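Local coordinates for protein Atg5 (Kluyveromyces marxianus, PDB 3VQI) that takes part in autophagic vesicle formation and cytoplasm-to-vacuole transport, and is required for the selective autophagic degradation of the nucleus, at residues Val21-Asp24 and Ala25-Val28; Leu52-Val55 and Val56-Ala60; Trp143-Gln146 and Trp147-Ala150. All coordinates share one frame; numbering follows the deposited sequence.

The three contacts follow one another along the chain, and all are local, each joining residues a turn or so apart. Interactions 1 and 2 both belong to the ubiquitin-like UblA domain: the first rounds the end of strand 15-22, the second lies on helix 48-59, which packs on the same sheet. Their centres are about 13 Å apart and they touch, Val22 CG2 standing 3.8 Å from Leu59 CD1. Interaction 3 belongs to helix 135-155 of the helical-bundle region, its centre about 35 Å from that of interaction 1 and about 28 Å from that of interaction 2, without contact to either. Interactions 1 and 2 thus form part of one ubiquitin-like core, whereas interaction 3 joins the helical region to the UblB part through Arg203 and Ile265.

Interaction 1: residues Val21-Asp24 and Ala25-Val28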
loop_
_atom_site.group_PDB
_atom_site.type_symbol
_atom_site.label_atom_id
_atom_site.label_comp_id
_atom_site.label_asym_id
_atom_site.label_seq_id
_atom_site.Cartn_x
_atom_site.Cartn_y
_atom_site.Cartn_z
ATOM N N VAL A 21 -8.337 -16.564 -5.221
ATOM C CA VAL A 21 -8.509 -17.910 -5.747
ATOM C C VAL A 21 -7.157 -18.598 -5.851
ATOM O O VAL A 21 -6.182 -17.975 -6.267
ATOM C CB VAL A 21 -9.118 -17.879 -7.169
ATOM C CG1 VAL A 21 -9.510 -19.290 -7.584
ATOM C CG2 VAL A 21 -10.309 -16.905 -7.227
ATOM N N VAL A 22 -7.087 -19.874 -5.482
ATOM C CA VAL A 22 -5.818 -20.585 -5.589
ATOM C C VAL A 22 -5.411 -20.626 -7.060
ATOM O O VAL A 22 -6.267 -20.736 -7.935
ATOM C CB VAL A 22 -5.920 -22.018 -5.077
ATOM C CG1 VAL A 22 -4.567 -22.695 -5.209
ATOM C CG2 VAL A 22 -6.379 -22.018 -3.629
ATOM N N SER A 23 -4.114 -20.518 -7.337
ATOM C CA SER A 23 -3.657 -20.533 -8.719
ATOM C C SER A 23 -3.685 -21.952 -9.260
ATOM O O SER A 23 -3.515 -22.921 -8.513
ATOM C CB SER A 23 -2.244 -19.960 -8.839
ATOM O OG SER A 23 -1.274 -20.855 -8.327
ATOM N N ASP A 24 -3.902 -22.065 -10.568
ATOM C CA ASP A 24 -3.971 -23.366 -11.225
ATOM C C ASP A 24 -2.761 -24.226 -10.900
ATOM O O ASP A 24 -2.885 -25.421 -10.654
ATOM C CB ASP A 24 -4.084 -23.176 -12.740
ATOM C CG ASP A 24 -5.148 -22.152 -13.121
ATOM O OD1 ASP A 24 -6.297 -22.268 -12.645
ATOM O OD2 ASP A 24 -4.832 -21.229 -13.904
ATOM N N ALA A 25 -1.590 -23.602 -10.870
ATOM C CA ALA A 25 -0.351 -24.317 -10.598
ATOM C C ALA A 25 -0.299 -25.143 -9.317
ATOM O O ALA A 25 0.343 -26.192 -9.294
ATOM C CB ALA A 25 0.819 -23.342 -10.619
ATOM N N ILE A 26 -0.964 -24.698 -8.255
ATOM C CA ILE A 26 -0.885 -25.437 -6.993
ATOM C C ILE A 26 -2.185 -26.013 -6.437
ATOM O O ILE A 26 -2.168 -26.717 -5.422
ATOM C CB ILE A 26 -0.238 -24.565 -5.876
ATOM C CG1 ILE A 26 -1.148 -23.370 -5.549
ATOM C CG2 ILE A 26 1.135 -24.083 -6.318
ATOM C CD1 ILE A 26 -0.686 -22.542 -4.363
ATOM N N VAL A 27 -3.305 -25.722 -7.086
ATOM C CA VAL A 27 -4.585 -26.230 -6.612
ATOM C C VAL A 27 -4.706 -27.742 -6.782
ATOM O O VAL A 27 -4.075 -28.328 -7.662
ATOM C CB VAL A 27 -5.753 -25.558 -7.357
ATOM C CG1 VAL A 27 -5.763 -25.999 -8.811
ATOM C CG2 VAL A 27 -7.071 -25.888 -6.681
ATOM N N VAL A 28 -5.512 -28.375 -5.928
ATOM C CA VAL A 28 -5.732 -29.815 -6.022
ATOM C C VAL A 28 -6.610 -30.085 -7.243
ATOM O O VAL A 28 -7.592 -29.372 -7.490
ATOM C CB VAL A 28 -6.437 -30.381 -4.773
ATOM C CG1 VAL A 28 -5.522 -30.282 -3.569
ATOM C CG2 VAL A 28 -7.730 -29.636 -4.524
#
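Val22, at the end of strand 15-22, meets two residues at once through CG1. This methyl lies 3.5 Å from Ile26 CG1, the two side chains crossing at about a right angle, and 3.8 Å from Val27 CB. A first torsion of -180° turns CG1 from the backbone N toward the returning chain. Ser23 supplies the polar centre. Its carbonyl oxygen accepts two backbone bonds, from Ile26 N at 3.1 Å and from Val27 N at 3.2 Å; the first donor sits above the carbonyl plane, the second almost straight ahead of the oxygen. The Ser23 hydroxyl OG stands 3.7 Å from Ile26 CG1 and makes a weak hydrogen bond to Leu119 O on the adjacent strand 114-121. The Asp24 side chain leaves its CA pointing away from 25-28, while its carbonyl oxygen lies 3.5 Å from Val27 CG1. Val22 also touches Ile63, and Ile26 touches Val65 and His121 of strand 114-121. The bond three residues on defines a beta turn with helical angles at Asp24 and Ala25, overlapped by an alpha-turn closed by the bond four residues on, where the chain leaves the first strand of the ubiquitin-like beta-grasp sheet.

Interaction 2: residues Leu52-Val55 and Val56-Ala60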
loop_
_atom_site.group_PDB
_atom_site.type_symbol
_atom_site.label_atom_id
_atom_site.label_comp_id
_atom_site.label_asym_id
_atom_site.label_seq_id
_atom_site.Cartn_x
_atom_site.Cartn_y
_atom_site.Cartn_z
ATOM N N LEU A 52 -2.087 -12.482 4.098
ATOM C CA LEU A 52 -1.500 -13.740 3.645
ATOM C C LEU A 52 -1.871 -14.998 4.435
ATOM O O LEU A 52 -2.484 -15.903 3.884
ATOM C CB LEU A 52 0.025 -13.620 3.574
ATOM C CG LEU A 52 0.686 -14.095 2.277
ATOM C CD1 LEU A 52 2.150 -14.412 2.541
ATOM C CD2 LEU A 52 -0.024 -15.319 1.755
ATOM N N PRO A 53 -1.499 -15.084 5.725
ATOM C CA PRO A 53 -1.847 -16.290 6.493
ATOM C C PRO A 53 -3.328 -16.635 6.599
ATOM O O PRO A 53 -3.701 -17.804 6.669
ATOM C CB PRO A 53 -1.210 -16.037 7.866
ATOM C CG PRO A 53 -0.992 -14.557 7.906
ATOM C CD PRO A 53 -0.591 -14.226 6.502
ATOM N N THR A 54 -4.173 -15.616 6.630
ATOM C CA THR A 54 -5.609 -15.831 6.723
ATOM C C THR A 54 -6.055 -16.500 5.433
ATOM O O THR A 54 -6.793 -17.484 5.450
ATOM C CB THR A 54 -6.351 -14.495 6.863
ATOM O OG1 THR A 54 -5.736 -13.724 7.900
ATOM C CG2 THR A 54 -7.825 -14.719 7.176
ATOM N N VAL A 55 -5.598 -15.954 4.311
ATOM C CA VAL A 55 -5.947 -16.504 3.010
ATOM C C VAL A 55 -5.403 -17.920 2.884
ATOM O O VAL A 55 -6.096 -18.824 2.415
ATOM C CB VAL A 55 -5.421 -15.600 1.896
ATOM C CG1 VAL A 55 -5.444 -16.306 0.557
ATOM C CG2 VAL A 55 -6.294 -14.383 1.828
ATOM N N VAL A 56 -4.174 -18.133 3.332
ATOM C CA VAL A 56 -3.608 -19.463 3.258
ATOM C C VAL A 56 -4.454 -20.433 4.079
ATOM O O VAL A 56 -4.791 -21.511 3.608
ATOM C CB VAL A 56 -2.160 -19.473 3.752
ATOM C CG1 VAL A 56 -1.708 -20.897 4.007
ATOM C CG2 VAL A 56 -1.261 -18.813 2.702
ATOM N N ARG A 57 -4.810 -20.035 5.297
ATOM C CA ARG A 57 -5.625 -20.865 6.186
ATOM C C ARG A 57 -6.941 -21.266 5.514
ATOM O O ARG A 57 -7.259 -22.445 5.398
ATOM C CB ARG A 57 -5.944 -20.100 7.483
ATOM C CG ARG A 57 -6.543 -20.954 8.628
ATOM C CD ARG A 57 -7.590 -20.208 9.503
ATOM N NE ARG A 57 -7.366 -18.763 9.663
ATOM C CZ ARG A 57 -6.242 -18.206 10.110
ATOM N NH1 ARG A 57 -5.208 -18.958 10.450
ATOM N NH2 ARG A 57 -6.148 -16.889 10.220
ATOM N N LYS A 58 -7.705 -20.279 5.068
ATOM C CA LYS A 58 -8.992 -20.558 4.450
ATOM C C LYS A 58 -8.946 -21.493 3.255
ATOM O O LYS A 58 -9.931 -22.182 2.975
ATOM C CB LYS A 58 -9.677 -19.271 4.001
ATOM C CG LYS A 58 -10.216 -18.396 5.103
ATOM C CD LYS A 58 -11.182 -17.370 4.513
ATOM C CE LYS A 58 -11.309 -16.126 5.385
ATOM N NZ LYS A 58 -12.577 -16.078 6.166
ATOM N N LEU A 59 -7.819 -21.522 2.549
ATOM C CA LEU A 59 -7.705 -22.353 1.353
ATOM C C LEU A 59 -6.716 -23.498 1.478
ATOM O O LEU A 59 -6.473 -24.201 0.502
ATOM C CB LEU A 59 -7.325 -21.481 0.147
ATOM C CG LEU A 59 -8.132 -20.187 -0.026
ATOM C CD1 LEU A 59 -7.604 -19.388 -1.210
ATOM C CD2 LEU A 59 -9.611 -20.516 -0.216
ATOM N N ALA A 60 -6.154 -23.698 2.666
ATOM C CA ALA A 60 -5.186 -24.775 2.873
ATOM C C ALA A 60 -5.699 -26.125 2.371
ATOM O O ALA A 60 -4.916 -26.981 1.954
ATOM C CB ALA A 60 -4.827 -24.881 4.338
#
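Val56 sits back against Leu52 one helical turn earlier, on the buried side of the contact. Val56 CG2 lies 3.4 Å from Leu52 O and 3.8 Å from Leu52 CD2. With Val56 CG1 anti to the backbone N (165°), the other methyl, CG2, lies beside that N and next to the preceding turn. The same i to i+4 spacing brings Leu59 over Val55: Leu59 CG comes within 3.5 Å of Val55 O, whereas the methyl tips, running side by side, are more relaxed at 4.2 Å between Val55 CG1 and Leu59 CD1. All four side chains are buried. Backbone bonds hold the turn, the straightest running from Lys58 N to Thr54 O with an angle of 176° at the hydrogen. The last, from Leu59 N to Val55 O, bends to 139°. Pro53 brings no N-H, and the helix is kinked where it and Thr54 lack a bond to the turn before, yet Pro53 O accepts from Arg57 N at 2.8 Å.

On the solvent side the side chains pack more loosely. Exposed Arg57, bent at its second and third torsions, curls back so that NH2 lies 3.7 Å from Thr54 CA; Pro53 O is over a face of the guanidinium, offset toward its rim. Lys58 runs alongside Thr54, the side chains no closer than 4.2 Å between Thr54 CG2 and Lys58 CE.

Inward, helix 48-59 lies on the beta-grasp sheet: Val55 meets Val20 of strand 15-22, Val55 and the exposed Lys58 both touch strand 37-43, and Leu52 and Val56 reach Trp74 of strand 74-78.

Interaction 3: residues Trp143-Gln146 and Trp147-Ala150; sequences WRHQ and WKQA
The indole N-H groups of Trp143 and Trp147 converge on a single polar atom, the carbonyl oxygen of Ile265 in the loop that follows helix 255-262 in the chain: each NE1 donates a hydrogen bond to it, consistent with both indoles being held in a fixed rotation. The two rings project from consecutive turns of helix 135-155, an i to i+4 aromatic pair in the alpha-helical bundle region of Atg5. They form an offset edge-to-face stack, with the edge of Trp147 toward the face of Trp143; their five-membered rings are 5.0 Å apart between centroids and their planes meet at 73°. A first torsion of 173° carries the Trp143 ring away from its backbone N to the side where Trp147 follows.

Beneath the rings the helix shows regular bonds: Trp147 N to Trp143 O at 3.1 Å, Lys148 N to Arg144 O at 2.9 Å, and Ala150 N to Gln146 O at 2.8 Å. Gln146 uses its amide at both ends, OE1 receiving a bond from Arg203 NH2 of strand 202-205 and NE2 donating to Tyr142 O.

On the more exposed face, Lys148 lies alongside His145, its CD near the plane of the imidazole and 4.0 Å from ND1. Helix 166-178 packs against the same turns, Phe172 meeting both indoles and Phe169 making a cation-pi contact with Arg144. Within the tryptophan pair, Trp147 CD1 approaches over the rim of the Trp143 face, 3.6 Å from Trp143 CE2.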
loop_
_atom_site.group_PDB
_atom_site.type_symbol
_atom_site.label_atom_id
_atom_site.label_comp_id
_atom_site.label_asym_id
_atom_site.label_seq_id
_atom_site.Cartn_x
_atom_site.Cartn_y
_atom_site.Cartn_z
ATOM N N TRP A 143 7.976 -0.932 6.672
ATOM C CA TRP A 143 7.093 0.210 6.885
ATOM C C TRP A 143 7.865 1.276 7.687
ATOM O O TRP A 143 7.817 2.469 7.382
ATOM C CB TRP A 143 5.862 -0.238 7.665
ATOM C CG TRP A 143 4.968 0.874 8.088
ATOM C CD1 TRP A 143 4.106 1.581 7.304
ATOM C CD2 TRP A 143 4.830 1.400 9.412
ATOM N NE1 TRP A 143 3.433 2.511 8.059
ATOM C CE2 TRP A 143 3.858 2.419 9.357
ATOM C CE3 TRP A 143 5.434 1.104 10.640
ATOM C CZ2 TRP A 143 3.472 3.145 10.486
ATOM C CZ3 TRP A 143 5.048 1.828 11.763
ATOM C CH2 TRP A 143 4.074 2.834 11.677
ATOM N N ARG A 144 8.584 0.821 8.711
ATOM C CA ARG A 144 9.379 1.707 9.560
ATOM C C ARG A 144 10.297 2.573 8.703
ATOM O O ARG A 144 10.200 3.804 8.700
ATOM C CB ARG A 144 10.247 0.887 10.518
ATOM C CG ARG A 144 10.653 1.657 11.750
ATOM C CD ARG A 144 11.950 1.163 12.371
ATOM N NE ARG A 144 12.127 1.631 13.753
ATOM C CZ ARG A 144 11.925 2.882 14.178
ATOM N NH1 ARG A 144 11.531 3.835 13.338
ATOM N NH2 ARG A 144 12.115 3.187 15.458
ATOM N N HIS A 145 11.189 1.905 7.976
ATOM C CA HIS A 145 12.152 2.574 7.109
ATOM C C HIS A 145 11.492 3.465 6.062
ATOM O O HIS A 145 12.096 4.405 5.567
ATOM C CB HIS A 145 13.075 1.539 6.453
ATOM C CG HIS A 145 13.839 0.702 7.441
ATOM N ND1 HIS A 145 14.359 1.221 8.612
ATOM C CD2 HIS A 145 14.181 -0.609 7.429
ATOM C CE1 HIS A 145 14.986 0.265 9.276
ATOM N NE2 HIS A 145 14.895 -0.855 8.582
ATOM N N GLN A 146 10.241 3.194 5.739
ATOM C CA GLN A 146 9.553 4.035 4.781
ATOM C C GLN A 146 9.312 5.383 5.454
ATOM O O GLN A 146 9.495 6.434 4.845
ATOM C CB GLN A 146 8.223 3.406 4.372
ATOM C CG GLN A 146 8.000 3.386 2.878
ATOM C CD GLN A 146 9.100 2.634 2.152
ATOM O OE1 GLN A 146 9.594 3.079 1.120
ATOM N NE2 GLN A 146 9.487 1.489 2.689
ATOM N N TRP A 147 8.894 5.353 6.718
ATOM C CA TRP A 147 8.639 6.590 7.454
ATOM C C TRP A 147 9.949 7.288 7.759
ATOM O O TRP A 147 10.051 8.512 7.694
ATOM C CB TRP A 147 7.890 6.306 8.761
ATOM C CG TRP A 147 6.425 6.471 8.603
ATOM C CD1 TRP A 147 5.502 5.484 8.469
ATOM C CD2 TRP A 147 5.720 7.709 8.459
ATOM N NE1 TRP A 147 4.261 6.026 8.243
ATOM C CE2 TRP A 147 4.365 7.392 8.233
ATOM C CE3 TRP A 147 6.102 9.059 8.501
ATOM C CZ2 TRP A 147 3.379 8.377 8.046
ATOM C CZ3 TRP A 147 5.123 10.042 8.318
ATOM C CH2 TRP A 147 3.775 9.691 8.092
ATOM N N LYS A 148 10.951 6.487 8.089
ATOM C CA LYS A 148 12.267 6.998 8.388
ATOM C C LYS A 148 12.713 7.763 7.155
ATOM O O LYS A 148 13.627 8.579 7.223
ATOM C CB LYS A 148 13.217 5.829 8.665
ATOM C CG LYS A 148 14.542 6.195 9.331
ATOM C CD LYS A 148 15.198 4.940 9.917
ATOM C CE LYS A 148 16.435 5.255 10.752
ATOM N NZ LYS A 148 16.921 4.030 11.458
ATOM N N GLN A 149 12.045 7.496 6.032
ATOM C CA GLN A 149 12.351 8.132 4.752
ATOM C C GLN A 149 11.446 9.315 4.457
ATOM O O GLN A 149 11.920 10.397 4.141
ATOM C CB GLN A 149 12.232 7.109 3.616
ATOM C CG GLN A 149 12.620 7.639 2.240
ATOM C CD GLN A 149 12.699 6.543 1.174
ATOM O OE1 GLN A 149 13.310 5.489 1.391
ATOM N NE2 GLN A 149 12.092 6.795 0.016
ATOM N N ALA A 150 10.139 9.109 4.537
ATOM C CA ALA A 150 9.199 10.192 4.274
ATOM C C ALA A 150 9.494 11.353 5.226
ATOM O O ALA A 150 9.073 12.488 5.007
ATOM C CB ALA A 150 7.770 9.702 4.464
#